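Local coordinates for protein BolA (Coxiella burnetii, PDB 3TR3) that is of unknown function but, as a BolA/IbaG family member, probably takes part in stress responses, at residues B[5-10]-B[32-36]. Coordinates in Å, arbitrary orientation, origin at the centre of the assembly. Residue numbers count along the deposited sequence, not the author numbering.
Sequences VTTHDI and HFEAV. With CO (cobalt (II) ion), chain D.
Residues 5-10 run from an extended V5 (phi/psi -76/134) into the first turn of helix 7-17, which lies against one face of the 32-36 part of strand 32-38; T7 sits nearest F33 (CA-CA 7.7 Å) and I10 nearest A35 (8.0 Å). Side-chain contacts are apolar, backbone atoms of 5-7 approach the F33 ring, and no hydrogen bond joins the segments. The CA-CB bond of F33 points toward 5-10, and its m rotamer (chi2 -93°) places the ring beside V5 and I10. I10 (mm) covers one ring face in a CH-pi contact, CG1 lying 4.2 Å from the F33 centroid and 3.8 Å from F33 CD1. At the ring edge, V5 O is 3.6 Å from F33 CZ, while V5 CG1 packs on the same CZ at 3.9 Å. Farther along, I10 CG2 meets A35 CB at 4.4 Å. Within 5-10, a capping box fixes the turn: T6 OG1 (N-cap, chi1 p) accepts from D9 N (3.2 Å), and D9 OD2 receives T6 N (2.9 Å). H32 NE2 binds cobalt at 2.2 Å together with H67. Backbone-bonded to parallel 68-74 and antiparallel 22-28, strand 32-38 is central; V5, I10, F33 and A35 pack the helix start on this sheet, in the alpha/beta core of a BolA-like fold.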
loop_
_atom_site.group_PDB
_atom_site.type_symbol
_atom_site.label_atom_id
_atom_site.label_comp_id
_atom_site.label_asym_id
_atom_site.label_seq_id
_atom_site.Cartn_x
_atom_site.Cartn_y
_atom_site.Cartn_z
ATOM N N VAL B 5 -11.725 -6.565 10.531
ATOM C CA VAL B 5 -11.030 -6.360 9.262
ATOM C C VAL B 5 -9.809 -5.452 9.383
ATOM O O VAL B 5 -9.863 -4.394 10.010
ATOM C CB VAL B 5 -12.040 -5.853 8.137
ATOM C CG1 VAL B 5 -11.379 -5.739 6.788
ATOM C CG2 VAL B 5 -13.195 -6.784 8.019
ATOM N N THR B 6 -8.697 -5.857 8.779
ATOM C CA THR B 6 -7.518 -4.993 8.807
ATOM C C THR B 6 -7.241 -4.429 7.437
ATOM O O THR B 6 -7.864 -4.831 6.449
ATOM C CB THR B 6 -6.231 -5.722 9.288
ATOM O OG1 THR B 6 -5.963 -6.835 8.421
ATOM C CG2 THR B 6 -6.364 -6.178 10.770
ATOM N N THR B 7 -6.298 -3.503 7.362
ATOM C CA THR B 7 -5.914 -2.986 6.063
ATOM C C THR B 7 -5.213 -4.052 5.216
ATOM O O THR B 7 -5.285 -3.993 3.995
ATOM C CB THR B 7 -5.027 -1.737 6.164
ATOM O OG1 THR B 7 -3.839 -2.073 6.895
ATOM C CG2 THR B 7 -5.777 -0.617 6.868
ATOM N N HIS B 8 -4.518 -4.994 5.853
ATOM C CA HIS B 8 -3.811 -6.065 5.129
ATOM C C HIS B 8 -4.831 -7.077 4.533
ATOM O O HIS B 8 -4.568 -7.704 3.522
ATOM C CB HIS B 8 -2.818 -6.773 6.070
ATOM C CG HIS B 8 -1.872 -7.711 5.381
ATOM N ND1 HIS B 8 -0.949 -7.291 4.441
ATOM C CD2 HIS B 8 -1.695 -9.053 5.503
ATOM C CE1 HIS B 8 -0.241 -8.327 4.020
ATOM N NE2 HIS B 8 -0.676 -9.408 4.652
ATOM N N ASP B 9 -5.966 -7.255 5.208
ATOM C CA ASP B 9 -7.088 -7.976 4.650
ATOM C C ASP B 9 -7.555 -7.325 3.330
ATOM O O ASP B 9 -7.657 -7.993 2.317
ATOM C CB ASP B 9 -8.258 -8.000 5.629
ATOM C CG ASP B 9 -8.009 -8.898 6.823
ATOM O OD1 ASP B 9 -7.258 -9.893 6.712
ATOM O OD2 ASP B 9 -8.577 -8.586 7.890
ATOM N N ILE B 10 -7.862 -6.033 3.375
ATOM C CA ILE B 10 -8.417 -5.335 2.241
ATOM C C ILE B 10 -7.473 -5.578 1.049
ATOM O O ILE B 10 -7.930 -5.870 -0.069
ATOM C CB ILE B 10 -8.520 -3.801 2.496
ATOM C CG1 ILE B 10 -9.433 -3.461 3.686
ATOM C CG2 ILE B 10 -8.982 -3.071 1.229
ATOM C CD1 ILE B 10 -10.842 -3.930 3.568
ATOM N N HIS B 32 -14.302 2.104 8.474
ATOM C CA HIS B 32 -14.182 2.937 7.275
ATOM C C HIS B 32 -12.776 2.792 6.655
ATOM O O HIS B 32 -11.784 2.871 7.334
ATOM C CB HIS B 32 -14.582 4.398 7.560
ATOM C CG HIS B 32 -16.061 4.593 7.788
ATOM N ND1 HIS B 32 -16.882 5.264 6.895
ATOM C CD2 HIS B 32 -16.879 4.171 8.794
ATOM C CE1 HIS B 32 -18.122 5.271 7.353
ATOM N NE2 HIS B 32 -18.146 4.614 8.513
ATOM N N PHE B 33 -12.706 2.490 5.368
ATOM C CA PHE B 33 -11.443 2.250 4.702
ATOM C C PHE B 33 -11.369 3.084 3.411
ATOM O O PHE B 33 -12.396 3.543 2.898
ATOM C CB PHE B 33 -11.303 0.766 4.343
ATOM C CG PHE B 33 -11.271 -0.167 5.522
ATOM C CD1 PHE B 33 -10.047 -0.562 6.087
ATOM C CD2 PHE B 33 -12.454 -0.687 6.048
ATOM C CE1 PHE B 33 -10.014 -1.469 7.167
ATOM C CE2 PHE B 33 -12.438 -1.577 7.146
ATOM C CZ PHE B 33 -11.228 -1.967 7.703
ATOM N N GLU B 34 -10.144 3.279 2.923
ATOM C CA GLU B 34 -9.854 3.854 1.608
ATOM C C GLU B 34 -8.796 2.989 0.981
ATOM O O GLU B 34 -7.851 2.564 1.648
ATOM C CB GLU B 34 -9.289 5.268 1.704
ATOM C CG GLU B 34 -10.188 6.272 2.376
ATOM C CD GLU B 34 -9.409 7.490 2.869
ATOM O OE1 GLU B 34 -8.155 7.418 2.948
ATOM O OE2 GLU B 34 -10.054 8.522 3.180
ATOM N N ALA B 35 -8.940 2.740 -0.312
ATOM C CA ALA B 35 -7.982 1.938 -1.037
ATOM C C ALA B 35 -7.689 2.606 -2.380
ATOM O O ALA B 35 -8.576 3.216 -2.978
ATOM C CB ALA B 35 -8.524 0.502 -1.229
ATOM N N VAL B 36 -6.435 2.530 -2.820
ATOM C CA VAL B 36 -6.033 3.011 -4.121
ATOM C C VAL B 36 -5.637 1.736 -4.806
ATOM O O VAL B 36 -4.830 0.977 -4.269
ATOM C CB VAL B 36 -4.852 4.002 -4.080
ATOM C CG1 VAL B 36 -4.550 4.536 -5.470
ATOM C CG2 VAL B 36 -5.132 5.160 -3.093
HETATM CO CO CO D . -20.103 4.435 9.478
#